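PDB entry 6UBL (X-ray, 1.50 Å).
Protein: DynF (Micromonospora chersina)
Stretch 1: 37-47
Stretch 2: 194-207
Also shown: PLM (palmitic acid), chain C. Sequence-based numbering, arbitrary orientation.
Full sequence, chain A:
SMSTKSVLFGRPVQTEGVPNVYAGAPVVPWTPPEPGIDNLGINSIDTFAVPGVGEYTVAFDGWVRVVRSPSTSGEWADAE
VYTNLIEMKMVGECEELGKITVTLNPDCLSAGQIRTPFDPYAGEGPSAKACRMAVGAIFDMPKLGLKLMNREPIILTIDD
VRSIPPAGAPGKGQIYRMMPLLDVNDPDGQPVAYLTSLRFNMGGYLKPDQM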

# COMPACT_ATOMS: atom_id res chain seq x y z
N ILE A 37 -7.11 6.14 -23.75
CA ILE A 37 -7.31 6.80 -22.47
C ILE A 37 -8.80 6.77 -22.19
O ILE A 37 -9.58 7.46 -22.86
CB ILE A 37 -6.78 8.24 -22.49
CG1 ILE A 37 -5.29 8.28 -22.86
CG2 ILE A 37 -7.00 8.87 -21.12
CD1 ILE A 37 -4.77 9.67 -23.13
N ASP A 38 -9.20 6.01 -21.17
CA ASP A 38 -10.61 5.88 -20.85
C ASP A 38 -11.05 7.08 -20.02
O ASP A 38 -10.43 7.39 -18.99
CB ASP A 38 -10.85 4.59 -20.07
CG ASP A 38 -10.56 3.35 -20.90
OD1 ASP A 38 -10.79 3.38 -22.12
OD2 ASP A 38 -10.08 2.35 -20.33
N ASN A 39 -12.12 7.74 -20.45
CA ASN A 39 -12.72 8.86 -19.72
C ASN A 39 -13.99 8.31 -19.10
O ASN A 39 -15.00 8.13 -19.79
CB ASN A 39 -13.00 10.02 -20.66
CG ASN A 39 -11.72 10.65 -21.20
OD1 ASN A 39 -11.23 11.64 -20.66
ND2 ASN A 39 -11.18 10.07 -22.26
N LEU A 40 -13.95 8.01 -17.81
CA LEU A 40 -14.97 7.21 -17.16
C LEU A 40 -15.58 7.90 -15.95
O LEU A 40 -14.88 8.55 -15.17
CB LEU A 40 -14.36 5.88 -16.68
CG LEU A 40 -13.84 4.94 -17.76
CD1 LEU A 40 -12.89 3.92 -17.13
CD2 LEU A 40 -14.98 4.26 -18.47
N GLY A 41 -16.88 7.68 -15.76
CA GLY A 41 -17.51 8.09 -14.53
C GLY A 41 -17.19 7.15 -13.39
O GLY A 41 -16.82 5.99 -13.59
N ILE A 42 -17.33 7.67 -12.16
CA ILE A 42 -17.06 6.89 -10.96
C ILE A 42 -17.79 7.54 -9.79
O ILE A 42 -17.94 8.76 -9.73
CB ILE A 42 -15.53 6.77 -10.70
CG1 ILE A 42 -15.26 5.91 -9.46
CG2 ILE A 42 -14.90 8.15 -10.52
CD1 ILE A 42 -13.79 5.64 -9.21
N ASN A 43 -18.23 6.71 -8.84
CA ASN A 43 -18.74 7.18 -7.56
C ASN A 43 -18.09 6.36 -6.46
O ASN A 43 -17.56 5.26 -6.69
CB ASN A 43 -20.26 7.15 -7.48
CG ASN A 43 -20.84 5.77 -7.69
OD1 ASN A 43 -20.58 4.85 -6.92
ND2 ASN A 43 -21.63 5.62 -8.75
N SER A 44 -18.10 6.90 -5.24
CA SER A 44 -17.49 6.20 -4.12
C SER A 44 -18.15 6.65 -2.82
O SER A 44 -18.85 7.67 -2.77
CB SER A 44 -15.97 6.42 -4.05
OG SER A 44 -15.64 7.72 -3.59
N ILE A 45 -17.90 5.88 -1.77
CA ILE A 45 -18.28 6.21 -0.41
C ILE A 45 -17.02 6.04 0.43
O ILE A 45 -16.40 4.97 0.41
CB ILE A 45 -19.40 5.30 0.13
CG1 ILE A 45 -20.68 5.51 -0.68
CG2 ILE A 45 -19.66 5.60 1.60
CD1 ILE A 45 -21.73 4.45 -0.46
N ASP A 46 -16.60 7.12 1.10
CA ASP A 46 -15.35 7.16 1.83
C ASP A 46 -15.64 7.47 3.29
O ASP A 46 -16.43 8.37 3.59
CB ASP A 46 -14.43 8.29 1.35
CG ASP A 46 -14.15 8.27 -0.14
OD1 ASP A 46 -14.83 7.56 -0.90
OD2 ASP A 46 -13.25 9.03 -0.55
N THR A 47 -14.97 6.79 4.21
CA THR A 47 -15.09 7.09 5.63
C THR A 47 -13.77 7.63 6.18
O THR A 47 -12.71 7.03 5.96
CB THR A 47 -15.54 5.86 6.42
OG1 THR A 47 -16.83 5.45 5.96
CG2 THR A 47 -15.60 6.19 7.90
N TYR A 194 -7.54 9.81 9.13
CA TYR A 194 -7.31 8.51 8.53
C TYR A 194 -8.50 8.14 7.67
O TYR A 194 -9.65 8.30 8.09
CB TYR A 194 -7.11 7.45 9.64
CG TYR A 194 -5.91 7.74 10.50
CD1 TYR A 194 -6.01 8.60 11.59
CD2 TYR A 194 -4.68 7.18 10.22
CE1 TYR A 194 -4.92 8.89 12.38
CE2 TYR A 194 -3.57 7.46 11.00
CZ TYR A 194 -3.69 8.30 12.08
OH TYR A 194 -2.59 8.58 12.86
N LEU A 195 -8.22 7.63 6.48
CA LEU A 195 -9.23 7.01 5.65
C LEU A 195 -9.36 5.57 6.14
O LEU A 195 -8.38 4.81 6.12
CB LEU A 195 -8.77 7.05 4.20
CG LEU A 195 -9.65 6.48 3.09
CD1 LEU A 195 -10.92 7.30 2.97
CD2 LEU A 195 -8.86 6.49 1.79
N THR A 196 -10.55 5.21 6.63
CA THR A 196 -10.75 3.90 7.23
C THR A 196 -11.46 2.92 6.31
O THR A 196 -11.39 1.71 6.56
CB THR A 196 -11.52 4.01 8.55
OG1 THR A 196 -12.78 4.66 8.33
CG2 THR A 196 -10.71 4.79 9.59
N SER A 197 -12.19 3.40 5.31
CA SER A 197 -12.76 2.51 4.31
C SER A 197 -13.12 3.31 3.08
O SER A 197 -13.32 4.53 3.15
CB SER A 197 -13.98 1.75 4.83
OG SER A 197 -15.09 2.62 4.94
N LEU A 198 -13.20 2.62 1.95
CA LEU A 198 -13.57 3.23 0.68
C LEU A 198 -14.14 2.12 -0.19
O LEU A 198 -13.52 1.06 -0.34
CB LEU A 198 -12.35 3.86 0.03
CG LEU A 198 -12.64 4.76 -1.18
CD1 LEU A 198 -11.58 5.81 -1.37
CD2 LEU A 198 -12.76 3.88 -2.42
N ARG A 199 -15.31 2.37 -0.77
CA ARG A 199 -15.90 1.51 -1.77
C ARG A 199 -16.27 2.39 -2.95
O ARG A 199 -16.51 3.59 -2.79
CB ARG A 199 -17.15 0.83 -1.19
CG ARG A 199 -16.86 0.17 0.15
CD ARG A 199 -17.99 -0.72 0.64
NE ARG A 199 -17.46 -1.94 1.25
CZ ARG A 199 -17.36 -3.11 0.61
NH1 ARG A 199 -17.75 -3.21 -0.65
NH2 ARG A 199 -16.86 -4.17 1.23
N PHE A 200 -16.28 1.81 -4.15
CA PHE A 200 -16.56 2.60 -5.33
C PHE A 200 -17.26 1.74 -6.38
O PHE A 200 -17.28 0.51 -6.29
CB PHE A 200 -15.30 3.28 -5.90
CG PHE A 200 -14.27 2.35 -6.49
CD1 PHE A 200 -14.28 2.02 -7.84
CD2 PHE A 200 -13.25 1.82 -5.70
CE1 PHE A 200 -13.33 1.17 -8.38
CE2 PHE A 200 -12.30 0.98 -6.23
CZ PHE A 200 -12.33 0.65 -7.58
N ASN A 201 -17.84 2.43 -7.36
CA ASN A 201 -18.40 1.80 -8.54
C ASN A 201 -17.89 2.55 -9.75
O ASN A 201 -17.93 3.78 -9.78
CB ASN A 201 -19.93 1.85 -8.56
CG ASN A 201 -20.55 1.09 -7.43
OD1 ASN A 201 -20.54 -0.13 -7.39
ND2 ASN A 201 -21.10 1.83 -6.47
N MET A 202 -17.42 1.81 -10.75
CA MET A 202 -17.14 2.43 -12.03
C MET A 202 -18.45 2.70 -12.75
O MET A 202 -19.40 1.91 -12.67
CB MET A 202 -16.29 1.50 -12.89
CG MET A 202 -14.93 1.14 -12.31
SD MET A 202 -13.94 2.55 -11.78
CE MET A 202 -13.81 3.48 -13.31
N GLY A 203 -18.52 3.85 -13.42
CA GLY A 203 -19.59 4.09 -14.36
C GLY A 203 -19.17 3.69 -15.76
O GLY A 203 -18.49 2.68 -15.94
N GLY A 204 -19.57 4.48 -16.75
CA GLY A 204 -19.20 4.20 -18.13
C GLY A 204 -18.48 5.37 -18.77
O GLY A 204 -18.08 6.32 -18.09
N TYR A 205 -18.29 5.30 -20.08
CA TYR A 205 -17.60 6.38 -20.77
C TYR A 205 -18.43 7.66 -20.71
O TYR A 205 -19.67 7.63 -20.79
CB TYR A 205 -17.35 6.03 -22.24
CG TYR A 205 -16.22 5.05 -22.45
CD1 TYR A 205 -14.93 5.36 -22.04
CD2 TYR A 205 -16.43 3.85 -23.10
CE1 TYR A 205 -13.89 4.47 -22.25
CE2 TYR A 205 -15.41 2.96 -23.32
CZ TYR A 205 -14.13 3.27 -22.89
OH TYR A 205 -13.13 2.37 -23.12
N LEU A 206 -17.74 8.78 -20.58
CA LEU A 206 -18.38 10.09 -20.51
C LEU A 206 -18.19 10.87 -21.80
O LEU A 206 -17.28 10.61 -22.59
CB LEU A 206 -17.76 10.88 -19.36
CG LEU A 206 -17.93 10.20 -18.00
CD1 LEU A 206 -17.12 10.92 -16.94
CD2 LEU A 206 -19.39 10.12 -17.63
N LYS A 207 -19.09 11.82 -22.01
CA LYS A 207 -18.87 12.84 -23.02
C LYS A 207 -17.86 13.86 -22.49
O LYS A 207 -17.80 14.10 -21.28
CB LYS A 207 -20.18 13.56 -23.33
CG LYS A 207 -21.26 12.70 -23.96
CD LYS A 207 -22.53 13.52 -24.17
CE LYS A 207 -23.55 12.77 -25.01
NZ LYS A 207 -23.84 11.39 -24.53
C1 PLM C . -9.35 0.79 -17.47
O1 PLM C . -9.51 2.04 -17.80
O2 PLM C . -9.45 -0.12 -18.26
C2 PLM C . -9.06 0.57 -16.02
C3 PLM C . -9.97 1.28 -15.06
C4 PLM C . -9.56 0.91 -13.66
C5 PLM C . -9.81 1.96 -12.64
C6 PLM C . -9.28 1.56 -11.28
C7 PLM C . -10.26 1.92 -10.20
C8 PLM C . -10.75 3.34 -10.31
C9 PLM C . -9.66 4.37 -10.15
CA PLM C . -9.54 4.85 -8.73
CB PLM C . -10.63 5.84 -8.38
CC PLM C . -10.12 6.95 -7.51
CD PLM C . -10.57 6.89 -6.07
CE PLM C . -9.56 7.54 -5.16
CF PLM C . -10.09 7.99 -3.84
CG PLM C . -9.03 8.64 -3.01
O HOH W 1 -16.76 3.24 2.61

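Two neighbouring antiparallel strands of a β-sheet fit together first through their backbones and then, separately on each face, through the relief of their side chains. The pairing of residues 37-47 with 194-207 in DynF is a good example, with 986 Å² buried between the two stretches. Its regular half is a ladder of narrow and wide pairs. At two of the wide pairs the backbones bond reciprocally: Asn 43 N donates to Asn 201 O at 3.1 Å and Asn 201 N returns to Asn 43 O at 2.9 Å, while Ile 45 N and Arg 199 O lie 2.9 Å apart, with Arg 199 N to Ile 45 O at 3.1 Å. Between them, Ser 44 and Phe 200 approach to 3.9 Å from CA to CA. Here small meets large: the short Ser 44 side chain stands beside the root of the phenylalanine, its CB 3.7 Å from Phe 200 CB, and the ring leads away from the opposing strand.

That face carries the lipid. Ile 42 and Met 202 sit side by side, with Ile 42 CD1 4.0 Å from Met 202 SD and 3.9 Å from Phe 200 CD1, so the isoleucine tip forms a bump touching both neighbours. The palmitic acid chain runs over this relief: its CB atom lies 3.3 Å from Ile 42 CD1, its C8 is 3.6 Å from Met 202 SD, and its C7 is 3.6 Å from Phe 200 CZ. Farther along, Leu 198 CD1 meets CF of the lipid at 3.6 Å.

The other face is more polar. Asn 43 and Asn 201 add a side-chain bond to their backbone pair, Asn 201 ND2 to Asn 43 OD1 at 3.1 Å, and a water bridges Ile 45 O and Ser 197 OG.

Toward the far end the register slips by one residue between Leu 40 and Ile 42, a β-bulge. Three glycines lie around this irregularity, yet the ladder survives: Gly 203 N reaches Gly 41 O at 2.7 Å and Gly 41 N reaches Gly 204 O at 3.0 Å. Leu 206 points toward the other strand and packs against the backbone beside the bare Gly 41, its CD1 3.5 Å from Gly 41 N, though room remains where a CB would sit. Leu 40 and Tyr 205 start out pointing away from the opposing strands, but their ends come back, bringing Leu 40 CD2 within 3.7 Å of Tyr 205 CD1. The tyrosine then reaches on to Asp 38, where Tyr 205 OH donates to Asp 38 OD1 at 2.7 Å, anchoring the end of the contact.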